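Long-range contacts in KLLA0C04147p (Kluyveromyces lactis, PDB 5H2D), which probably binds and transfers sterols, its OSBP-type lipid-binding domain here holding ergosterol: residues Q31-G36 against A361-R366; V43-V48 against V64-P69; V114-K119 against F328-F333. One frame throughout, in Å; residues are numbered along the deposited sequence.

Contact 1 of 3, residues Q31-G36 against A361-R366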
loop_
_atom_site.group_PDB
_atom_site.type_symbol
_atom_site.label_atom_id
_atom_site.label_comp_id
_atom_site.label_asym_id
_atom_site.label_seq_id
_atom_site.Cartn_x
_atom_site.Cartn_y
_atom_site.Cartn_z
ATOM N N GLN A 31 -2.365 -13.762 -14.392
ATOM C CA GLN A 31 -1.776 -12.945 -15.449
ATOM C C GLN A 31 -2.767 -12.023 -16.135
ATOM O O GLN A 31 -2.343 -11.065 -16.791
ATOM C CB GLN A 31 -1.143 -13.833 -16.528
ATOM C CG GLN A 31 -0.089 -14.774 -16.011
ATOM C CD GLN A 31 1.188 -14.062 -15.626
ATOM O OE1 GLN A 31 1.786 -13.346 -16.436
ATOM N NE2 GLN A 31 1.614 -14.248 -14.378
ATOM N N ARG A 32 -4.056 -12.308 -16.039
ATOM C CA ARG A 32 -5.065 -11.485 -16.684
ATOM C C ARG A 32 -6.394 -11.755 -16.005
ATOM O O ARG A 32 -6.521 -12.658 -15.172
ATOM C CB ARG A 32 -5.146 -11.775 -18.185
ATOM C CG ARG A 32 -5.494 -13.218 -18.518
ATOM C CD ARG A 32 -6.051 -13.329 -19.939
ATOM N NE ARG A 32 -7.356 -12.675 -20.062
ATOM C CZ ARG A 32 -7.938 -12.364 -21.215
ATOM N NH1 ARG A 32 -7.335 -12.636 -22.366
ATOM N NH2 ARG A 32 -9.124 -11.767 -21.219
ATOM N N LEU A 33 -7.377 -10.933 -16.350
ATOM C CA LEU A 33 -8.748 -11.107 -15.902
ATOM C C LEU A 33 -9.550 -11.840 -16.967
ATOM O O LEU A 33 -9.187 -11.864 -18.142
ATOM C CB LEU A 33 -9.404 -9.760 -15.608
ATOM C CG LEU A 33 -8.661 -8.868 -14.618
ATOM C CD1 LEU A 33 -9.443 -7.578 -14.418
ATOM C CD2 LEU A 33 -8.458 -9.611 -13.308
ATOM N N LYS A 34 -10.666 -12.426 -16.542
ATOM C CA LYS A 34 -11.545 -13.063 -17.519
ATOM C C LYS A 34 -12.106 -12.028 -18.487
ATOM O O LYS A 34 -12.184 -12.275 -19.694
ATOM C CB LYS A 34 -12.662 -13.830 -16.809
ATOM C CG LYS A 34 -13.708 -12.966 -16.147
ATOM C CD LYS A 34 -14.728 -13.819 -15.416
ATOM C CE LYS A 34 -15.287 -14.910 -16.320
ATOM N NZ LYS A 34 -16.147 -14.347 -17.405
ATOM N N LEU A 35 -12.485 -10.857 -17.980
ATOM C CA LEU A 35 -12.821 -9.737 -18.849
ATOM C C LEU A 35 -11.599 -9.355 -19.684
ATOM O O LEU A 35 -10.501 -9.168 -19.152
ATOM C CB LEU A 35 -13.279 -8.556 -17.989
ATOM C CG LEU A 35 -14.572 -7.782 -18.217
ATOM C CD1 LEU A 35 -15.789 -8.689 -18.300
ATOM C CD2 LEU A 35 -14.726 -6.775 -17.078
ATOM N N GLY A 36 -11.776 -9.254 -20.999
ATOM C CA GLY A 36 -10.643 -8.930 -21.852
ATOM C C GLY A 36 -10.409 -7.437 -21.883
ATOM O O GLY A 36 -9.272 -6.950 -21.901
ATOM N N ALA A 361 -18.146 -9.949 -8.509
ATOM C CA ALA A 361 -19.039 -9.688 -9.633
ATOM C C ALA A 361 -18.534 -8.524 -10.468
ATOM O O ALA A 361 -18.519 -8.594 -11.704
ATOM C CB ALA A 361 -20.455 -9.410 -9.135
ATOM N N MET A 362 -18.106 -7.443 -9.813
ATOM C CA MET A 362 -17.655 -6.283 -10.571
ATOM C C MET A 362 -16.422 -6.627 -11.391
ATOM O O MET A 362 -16.309 -6.224 -12.556
ATOM C CB MET A 362 -17.359 -5.106 -9.648
ATOM C CG MET A 362 -16.991 -3.869 -10.445
ATOM S SD MET A 362 -16.508 -2.485 -9.400
ATOM C CE MET A 362 -18.087 -2.034 -8.690
ATOM N N GLU A 363 -15.498 -7.393 -10.808
ATOM C CA GLU A 363 -14.292 -7.757 -11.541
ATOM C C GLU A 363 -14.626 -8.536 -12.800
ATOM O O GLU A 363 -13.905 -8.443 -13.803
ATOM C CB GLU A 363 -13.362 -8.575 -10.649
ATOM C CG GLU A 363 -11.973 -8.747 -11.231
ATOM C CD GLU A 363 -11.165 -9.797 -10.500
ATOM O OE1 GLU A 363 -11.173 -10.968 -10.941
ATOM O OE2 GLU A 363 -10.520 -9.458 -9.481
ATOM N N GLU A 364 -15.706 -9.307 -12.764
ATOM C CA GLU A 364 -16.131 -10.120 -13.895
ATOM C C GLU A 364 -17.097 -9.381 -14.802
ATOM O O GLU A 364 -17.652 -9.988 -15.729
ATOM C CB GLU A 364 -16.745 -11.423 -13.380
ATOM C CG GLU A 364 -15.698 -12.265 -12.634
ATOM C CD GLU A 364 -16.196 -13.623 -12.174
ATOM O OE1 GLU A 364 -17.410 -13.885 -12.247
ATOM O OE2 GLU A 364 -15.362 -14.428 -11.718
ATOM N N GLY A 365 -17.308 -8.090 -14.563
ATOM C CA GLY A 365 -18.155 -7.291 -15.427
ATOM C C GLY A 365 -19.642 -7.455 -15.213
ATOM O O GLY A 365 -20.430 -7.035 -16.068
ATOM N N ARG A 366 -20.053 -8.039 -14.090
ATOM C CA ARG A 366 -21.467 -8.262 -13.794
ATOM C C ARG A 366 -21.912 -7.176 -12.824
ATOM O O ARG A 366 -21.988 -7.371 -11.613
ATOM C CB ARG A 366 -21.682 -9.664 -13.246
ATOM C CG ARG A 366 -21.384 -10.721 -14.287
ATOM C CD ARG A 366 -22.024 -12.036 -13.930
ATOM N NE ARG A 366 -21.576 -12.482 -12.624
ATOM C CZ ARG A 366 -20.426 -13.105 -12.412
ATOM N NH1 ARG A 366 -19.609 -13.364 -13.428
ATOM N NH2 ARG A 366 -20.095 -13.475 -11.182
HETATM O O HOH W 1 -11.931 -12.057 -13.306
#
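Leu-33 sets its CD2 methyl against the carboxylate of Glu-363, 3.8 Å from OE1, the two side chains meeting at about a right angle. The carbonyl of Leu-33 is held within its own segment by Arg-32, which grips the oxygen side-on with NE and NH2, Leu-33 O lying in the guanidinium plane. Glu-363, extended with CG anti to the backbone N (chi1 -168°), carries its buried charge to Arg-30 and Arg-360 at OE1 and to Asn-338 at OE2, which probably keeps it ionised. A water donates to OE1 and joins it weakly to Lys-34 N. Lys-34 lays its aliphatic part on Glu-364: CD comes 3.3 Å from CG, while NZ stays 5.3 Å from OE1, too far for a salt bridge. That carboxylate is engaged by Arg-366 instead, whose NH1 approaches the anti lone pair of OE1. An alanine in place of Glu-364 would probably leave Arg-366 NH1 without this mate and Lys-34 CD without the packing of CG and the carboxylate. Leu-35 then forks over the end of the helix, CD1 3.4 Å from Glu-364 O and CD2 3.8 Å from Gly-365 N. Gly-365, at positive phi, is the C-prime residue of a Schellman motif, with Arg-366 N bonded to Ala-361 O and Gly-365 N to Met-362 O. The loop between helices 7-18 and 45-49 thus packs against the joint where helix 357-363 ends and helix 367-390 begins, with Pro-327 and Phe-328 also against Leu-35.

Contact 2 of 3, residues V43-V48 against V64-P69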
loop_
_atom_site.group_PDB
_atom_site.type_symbol
_atom_site.label_atom_id
_atom_site.label_comp_id
_atom_site.label_asym_id
_atom_site.label_seq_id
_atom_site.Cartn_x
_atom_site.Cartn_y
_atom_site.Cartn_z
ATOM N N VAL A 43 -18.644 8.249 -18.493
ATOM C CA VAL A 43 -19.424 9.349 -17.933
ATOM C C VAL A 43 -18.488 10.438 -17.413
ATOM O O VAL A 43 -17.403 10.162 -16.892
ATOM C CB VAL A 43 -20.348 8.851 -16.806
ATOM C CG1 VAL A 43 -21.272 9.979 -16.342
ATOM C CG2 VAL A 43 -21.150 7.631 -17.254
ATOM N N SER A 44 -18.912 11.694 -17.552
ATOM C CA SER A 44 -18.092 12.806 -17.093
ATOM C C SER A 44 -18.046 12.844 -15.563
ATOM O O SER A 44 -19.084 12.770 -14.902
ATOM C CB SER A 44 -18.647 14.116 -17.661
ATOM O OG SER A 44 -18.676 15.160 -16.713
ATOM N N LEU A 45 -16.838 12.937 -14.996
ATOM C CA LEU A 45 -16.713 12.952 -13.537
ATOM C C LEU A 45 -17.390 14.177 -12.938
ATOM O O LEU A 45 -18.069 14.082 -11.907
ATOM C CB LEU A 45 -15.234 12.905 -13.131
ATOM C CG LEU A 45 -14.967 12.806 -11.622
ATOM C CD1 LEU A 45 -15.747 11.646 -11.022
ATOM C CD2 LEU A 45 -13.464 12.637 -11.340
ATOM N N TRP A 46 -17.204 15.340 -13.561
ATOM C CA TRP A 46 -17.892 16.534 -13.088
ATOM C C TRP A 46 -19.405 16.333 -13.049
ATOM O O TRP A 46 -20.056 16.722 -12.072
ATOM C CB TRP A 46 -17.518 17.729 -13.964
ATOM C CG TRP A 46 -18.331 18.936 -13.616
ATOM C CD1 TRP A 46 -19.339 19.490 -14.358
ATOM C CD2 TRP A 46 -18.246 19.701 -12.414
ATOM N NE1 TRP A 46 -19.863 20.575 -13.696
ATOM C CE2 TRP A 46 -19.210 20.724 -12.502
ATOM C CE3 TRP A 46 -17.438 19.632 -11.277
ATOM C CZ2 TRP A 46 -19.395 21.664 -11.489
ATOM C CZ3 TRP A 46 -17.621 20.565 -10.276
ATOM C CH2 TRP A 46 -18.586 21.572 -10.393
ATOM N N SER A 47 -19.990 15.723 -14.091
ATOM C CA SER A 47 -21.441 15.540 -14.113
ATOM C C SER A 47 -21.921 14.757 -12.903
ATOM O O SER A 47 -23.054 14.960 -12.439
ATOM C CB SER A 47 -21.888 14.844 -15.407
ATOM O OG SER A 47 -21.716 13.433 -15.370
ATOM N N VAL A 48 -21.066 13.878 -12.375
ATOM C CA VAL A 48 -21.399 13.064 -11.214
ATOM C C VAL A 48 -21.179 13.850 -9.932
ATOM O O VAL A 48 -22.049 13.901 -9.052
ATOM C CB VAL A 48 -20.552 11.773 -11.232
ATOM C CG1 VAL A 48 -20.735 10.991 -9.937
ATOM C CG2 VAL A 48 -20.897 10.910 -12.438
ATOM N N VAL A 64 -20.648 2.853 -11.891
ATOM C CA VAL A 64 -19.592 1.848 -11.934
ATOM C C VAL A 64 -18.381 2.333 -12.720
ATOM O O VAL A 64 -17.265 1.849 -12.499
ATOM C CB VAL A 64 -20.136 0.523 -12.505
ATOM C CG1 VAL A 64 -20.439 0.665 -13.985
ATOM C CG2 VAL A 64 -19.136 -0.594 -12.258
ATOM N N SER A 65 -18.568 3.282 -13.640
ATOM C CA SER A 65 -17.445 3.879 -14.348
ATOM C C SER A 65 -16.414 4.485 -13.400
ATOM O O SER A 65 -15.250 4.640 -13.781
ATOM C CB SER A 65 -17.957 4.956 -15.317
ATOM O OG SER A 65 -18.825 4.380 -16.279
ATOM N N PHE A 66 -16.809 4.840 -12.179
ATOM C CA PHE A 66 -15.867 5.427 -11.230
ATOM C C PHE A 66 -15.651 4.518 -10.025
ATOM O O PHE A 66 -15.258 4.990 -8.949
ATOM C CB PHE A 66 -16.321 6.834 -10.821
ATOM C CG PHE A 66 -16.232 7.811 -11.950
ATOM C CD1 PHE A 66 -14.994 8.140 -12.490
ATOM C CD2 PHE A 66 -17.376 8.344 -12.521
ATOM C CE1 PHE A 66 -14.890 9.003 -13.564
ATOM C CE2 PHE A 66 -17.276 9.214 -13.592
ATOM C CZ PHE A 66 -16.034 9.539 -14.111
ATOM N N ASN A 67 -15.887 3.224 -10.203
ATOM C CA ASN A 67 -15.531 2.198 -9.231
ATOM C C ASN A 67 -14.437 1.312 -9.813
ATOM O O ASN A 67 -14.315 1.157 -11.030
ATOM C CB ASN A 67 -16.731 1.317 -8.870
ATOM C CG ASN A 67 -17.800 2.041 -8.075
ATOM O OD1 ASN A 67 -18.967 1.664 -8.131
ATOM N ND2 ASN A 67 -17.413 3.047 -7.316
ATOM N N GLU A 68 -13.649 0.696 -8.925
ATOM C CA GLU A 68 -12.630 -0.258 -9.329
ATOM C C GLU A 68 -12.806 -1.544 -8.526
ATOM O O GLU A 68 -13.027 -1.474 -7.321
ATOM C CB GLU A 68 -11.230 0.332 -9.070
ATOM C CG GLU A 68 -10.087 -0.536 -9.526
ATOM C CD GLU A 68 -8.749 0.107 -9.210
ATOM O OE1 GLU A 68 -8.127 -0.246 -8.185
ATOM O OE2 GLU A 68 -8.318 0.969 -9.990
ATOM N N PRO A 69 -12.673 -2.729 -9.152
ATOM C CA PRO A 69 -12.886 -3.988 -8.417
ATOM C C PRO A 69 -11.678 -4.421 -7.611
ATOM O O PRO A 69 -11.291 -5.590 -7.615
ATOM C CB PRO A 69 -13.181 -4.994 -9.534
ATOM C CG PRO A 69 -12.337 -4.483 -10.663
ATOM C CD PRO A 69 -12.461 -2.974 -10.590
#
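Phe-66 pushes its ring into the start of helix 45-49, where Leu-45 provides the tight side of the contact. The CD1 methyl of Leu-45 stands over the middle of one ring face, 3.6 Å from the Phe-66 centroid and only 6° off the ring normal, a well-centred CH-pi contact. It branches from a CG set anti to the backbone N (chi1 -175°). Leu-45 CB lies beside the ring tip as well, 3.6 Å from Phe-66 CZ. The tip also meets backbone: Val-43 O lies at the ring edge, near its plane, 3.2 Å from CZ. A carbonyl oxygen there faces the slightly positive rim of the ring, while a methyl occupies the electron-rich face.

Packing slackens away from this point. Val-48 and Phe-66 run antiparallel alongside each other, and Val-48 CG2 gets no nearer than 4.2 Å to Phe-66 CE2. On the more exposed flank Val-43 CG2 and Ser-65 OG are 4.1 Å apart, a loose touch; the hydroxyl is hydrogen-bonded to Pro-41 O. Ser-44 turns away from Phe-66 toward the solvent side and serves its own helix as N-cap: Ser-47 N donates to Ser-44 OG at 3.0 Å (161°), and Ser-47 OG returns a bond to Ser-44 O.

Leu-45 also touches the bound ergosterol, and the placing of this short helix is consistent with the N-terminal lid of OSBP-related domains. Across the interface the chemistry is apolar contact and one carbonyl against an aromatic edge, without conventional hydrogen bonds; this contact rests on shape and hydrophobic burial, while the polar bonds of Ser-44 and Ser-47 are spent on the first turn of the helix.

Contact 3 of 3, residues V114-K119 against F328-F333. With ERG (ergosterol), chain B.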
loop_
_atom_site.group_PDB
_atom_site.type_symbol
_atom_site.label_atom_id
_atom_site.label_comp_id
_atom_site.label_asym_id
_atom_site.label_seq_id
_atom_site.Cartn_x
_atom_site.Cartn_y
_atom_site.Cartn_z
ATOM N N VAL A 114 -1.570 6.098 -11.407
ATOM C CA VAL A 114 -1.937 6.809 -12.625
ATOM C C VAL A 114 -2.978 6.014 -13.406
ATOM O O VAL A 114 -2.962 4.777 -13.432
ATOM C CB VAL A 114 -0.677 7.070 -13.466
ATOM C CG1 VAL A 114 -1.036 7.796 -14.744
ATOM C CG2 VAL A 114 0.309 7.888 -12.654
ATOM N N LYS A 115 -3.892 6.735 -14.056
ATOM C CA LYS A 115 -4.908 6.187 -14.957
ATOM C C LYS A 115 -5.956 5.338 -14.251
ATOM O O LYS A 115 -6.711 4.625 -14.919
ATOM C CB LYS A 115 -4.284 5.362 -16.092
ATOM C CG LYS A 115 -3.482 6.213 -17.075
ATOM C CD LYS A 115 -3.210 5.447 -18.360
ATOM C CE LYS A 115 -2.182 4.344 -18.157
ATOM N NZ LYS A 115 -0.762 4.827 -18.209
ATOM N N ARG A 116 -6.037 5.390 -12.927
ATOM C CA ARG A 116 -7.086 4.691 -12.185
ATOM C C ARG A 116 -7.884 5.715 -11.380
ATOM O O ARG A 116 -7.784 5.807 -10.158
ATOM C CB ARG A 116 -6.472 3.587 -11.305
ATOM C CG ARG A 116 -5.917 2.436 -12.141
ATOM C CD ARG A 116 -4.820 1.718 -11.379
ATOM N NE ARG A 116 -5.393 0.858 -10.354
ATOM C CZ ARG A 116 -4.667 0.107 -9.540
ATOM N NH1 ARG A 116 -3.330 0.127 -9.625
ATOM N NH2 ARG A 116 -5.277 -0.666 -8.645
ATOM N N VAL A 117 -8.697 6.495 -12.089
ATOM C CA VAL A 117 -9.537 7.514 -11.454
ATOM C C VAL A 117 -10.837 6.804 -11.083
ATOM O O VAL A 117 -11.832 6.816 -11.822
ATOM C CB VAL A 117 -9.750 8.726 -12.363
ATOM C CG1 VAL A 117 -10.647 9.762 -11.694
ATOM C CG2 VAL A 117 -8.406 9.371 -12.702
ATOM N N ALA A 118 -10.826 6.167 -9.914
ATOM C CA ALA A 118 -11.915 5.283 -9.535
ATOM C C ALA A 118 -11.810 4.961 -8.059
ATOM O O ALA A 118 -10.706 4.852 -7.507
ATOM C CB ALA A 118 -11.894 3.980 -10.346
ATOM N N LYS A 119 -12.972 4.756 -7.451
ATOM C CA LYS A 119 -13.069 4.452 -6.028
ATOM C C LYS A 119 -12.900 2.955 -5.800
ATOM O O LYS A 119 -13.723 2.168 -6.299
ATOM C CB LYS A 119 -14.426 4.917 -5.508
ATOM C CG LYS A 119 -14.723 4.625 -4.050
ATOM C CD LYS A 119 -16.124 5.132 -3.725
ATOM C CE LYS A 119 -16.823 4.293 -2.672
ATOM N NZ LYS A 119 -18.199 4.830 -2.397
ATOM N N PHE A 328 -10.121 -1.962 -16.287
ATOM C CA PHE A 328 -9.989 -1.084 -15.126
ATOM C C PHE A 328 -8.593 -0.486 -15.022
ATOM O O PHE A 328 -8.256 0.118 -13.994
ATOM C CB PHE A 328 -10.342 -1.817 -13.824
ATOM C CG PHE A 328 -11.583 -2.673 -13.926
ATOM C CD1 PHE A 328 -12.835 -2.102 -13.846
ATOM C CD2 PHE A 328 -11.484 -4.043 -14.099
ATOM C CE1 PHE A 328 -13.965 -2.881 -13.946
ATOM C CE2 PHE A 328 -12.619 -4.829 -14.202
ATOM C CZ PHE A 328 -13.859 -4.240 -14.124
ATOM N N ASN A 329 -7.768 -0.625 -16.064
ATOM C CA ASN A 329 -6.431 -0.037 -16.096
ATOM C C ASN A 329 -5.548 -0.571 -14.977
ATOM O O ASN A 329 -4.642 0.117 -14.498
ATOM C CB ASN A 329 -6.493 1.494 -16.053
ATOM C CG ASN A 329 -6.941 2.087 -17.367
ATOM O OD1 ASN A 329 -6.966 1.400 -18.388
ATOM N ND2 ASN A 329 -7.277 3.366 -17.359
ATOM N N LEU A 330 -5.794 -1.804 -14.550
ATOM C CA LEU A 330 -4.987 -2.378 -13.488
ATOM C C LEU A 330 -3.556 -2.608 -13.953
ATOM O O LEU A 330 -3.291 -2.826 -15.141
ATOM C CB LEU A 330 -5.582 -3.702 -13.026
ATOM C CG LEU A 330 -6.972 -3.660 -12.402
ATOM C CD1 LEU A 330 -7.291 -5.033 -11.829
ATOM C CD2 LEU A 330 -7.066 -2.579 -11.314
ATOM N N THR A 331 -2.628 -2.560 -13.003
ATOM C CA THR A 331 -1.256 -2.989 -13.246
ATOM C C THR A 331 -1.165 -4.513 -13.231
ATOM O O THR A 331 -2.046 -5.209 -12.727
ATOM C CB THR A 331 -0.306 -2.448 -12.178
ATOM O OG1 THR A 331 -0.706 -2.946 -10.893
ATOM C CG2 THR A 331 -0.286 -0.913 -12.170
ATOM N N LYS A 332 -0.055 -5.033 -13.760
ATOM C CA LYS A 332 0.208 -6.465 -13.639
ATOM C C LYS A 332 0.164 -6.902 -12.182
ATOM O O LYS A 332 -0.445 -7.923 -11.839
ATOM C CB LYS A 332 1.575 -6.818 -14.234
ATOM C CG LYS A 332 1.661 -6.844 -15.745
ATOM C CD LYS A 332 2.836 -7.757 -16.174
ATOM C CE LYS A 332 3.902 -7.024 -16.980
ATOM N NZ LYS A 332 4.688 -6.058 -16.159
ATOM N N PHE A 333 0.827 -6.139 -11.305
ATOM C CA PHE A 333 0.859 -6.516 -9.899
ATOM C C PHE A 333 -0.545 -6.508 -9.310
ATOM O O PHE A 333 -0.924 -7.431 -8.581
ATOM C CB PHE A 333 1.774 -5.577 -9.115
ATOM C CG PHE A 333 1.961 -5.976 -7.677
ATOM C CD1 PHE A 333 2.831 -7.006 -7.329
ATOM C CD2 PHE A 333 1.293 -5.301 -6.659
ATOM C CE1 PHE A 333 3.007 -7.363 -6.010
ATOM C CE2 PHE A 333 1.466 -5.665 -5.341
ATOM C CZ PHE A 333 2.332 -6.684 -5.011
HETATM C C1 ERG B . -2.320 5.800 -2.590
HETATM C C2 ERG B . -1.239 4.842 -2.096
HETATM C C3 ERG B . -1.584 4.466 -0.679
HETATM C C4 ERG B . -2.954 3.789 -0.627
HETATM C C5 ERG B . -3.975 4.565 -1.272
HETATM C C6 ERG B . -5.274 4.498 -0.788
HETATM C C7 ERG B . -6.348 5.168 -1.396
HETATM C C8 ERG B . -6.151 5.937 -2.547
HETATM C C9 ERG B . -4.809 6.210 -2.946
HETATM C C10 ERG B . -3.725 5.185 -2.524
HETATM C C11 ERG B . -4.659 6.645 -4.465
HETATM C C12 ERG B . -5.800 7.544 -4.951
HETATM C C13 ERG B . -7.135 6.830 -4.650
HETATM C C14 ERG B . -7.211 6.750 -3.109
HETATM C C15 ERG B . -8.639 6.295 -2.891
HETATM C C16 ERG B . -9.448 7.046 -3.987
HETATM C C17 ERG B . -8.372 7.700 -4.895
HETATM C C18 ERG B . -7.258 5.461 -5.357
HETATM C C19 ERG B . -3.815 3.996 -3.521
HETATM C C20 ERG B . -8.922 7.809 -6.336
HETATM C C21 ERG B . -7.927 8.363 -7.349
HETATM C C22 ERG B . -10.120 8.745 -6.255
HETATM C C23 ERG B . -11.502 8.234 -6.517
HETATM C C24 ERG B . -12.691 9.186 -6.396
HETATM C C25 ERG B . -13.656 8.906 -7.557
HETATM C C26 ERG B . -12.921 9.184 -8.873
HETATM C C27 ERG B . -14.899 9.811 -7.518
HETATM C C28 ERG B . -13.339 8.906 -5.054
HETATM O O1 ERG B . -0.553 3.576 -0.118
#
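Asn-329 and Arg-116 reach across by their torsions: chi2 of -14° puts Asn-329 OD1 almost eclipsed with CA, which leaves ND2 facing Lys-115 O, and chi3 of 77° bends the Arg-116 chain at CD to place NE. The hydrogen bond from Asn-329 ND2 to Lys-115 O is 2.8 Å long and nearly straight at 164°, with the donor in the carbonyl plane and the acceptor close to the amide plane. Lys-115 on one segment, and Phe-328 and Asn-329 on the other, have positive phi.

Arg-116 runs over the second segment. Its CD lies 3.5 Å from Asn-329 O, and the guanidinium meets apolar groups obliquely: NH2 is 3.7 Å from Leu-330 CD2 and NH1 4.1 Å from Thr-331 CG2, both side chains crossing it at about a right angle. Its charge is met elsewhere, NH2 by Glu-68 and NH1 by Glu-78 and Ser-112 O; Arg-75 crowds the same region and also pairs with Glu-68, so the two glutamates probably offset a local excess of positive charge. Thr-331 caps helix 332-337 by accepting from Ala-334 N through OG1, whereas its own N is buried without a partner.

The far side of segment 114-119 belongs to the ligand. At the inverse gamma turn centred on Val-117, CG1 of that residue lies 3.7 Å from ergosterol C26, while Ala-118 O approaches ergosterol C23 at 3.6 Å; both are carbons of the aliphatic tail. This turn, backed by Arg-116 and its glutamates, forms part of the wall of the sterol-binding tunnel that marks the OSBP-related domain.

Contact 3 is the buried one of the three and lies nearest the middle of the chain; contacts 1 and 2, partly buried, sit farther out on the same side. Segment 64-69 ties contact 2 to both others: Phe-66 O probably accepts from Lys-119 N of contact 3, while Met-362 of contact 1 packs on Asn-67 and Pro-69. Phe-328 in turn wedges against Leu-33, Leu-35 and Pro-69, so it touches all three sites. Their chemistry follows position: contact 1 combines leucine packing with charges at a helix end, contact 2 is almost wholly apolar, and contact 3 adds the one hydrogen bond made directly between segments and a buried arginine paired with glutamates. Ergosterol touches contacts 2 and 3.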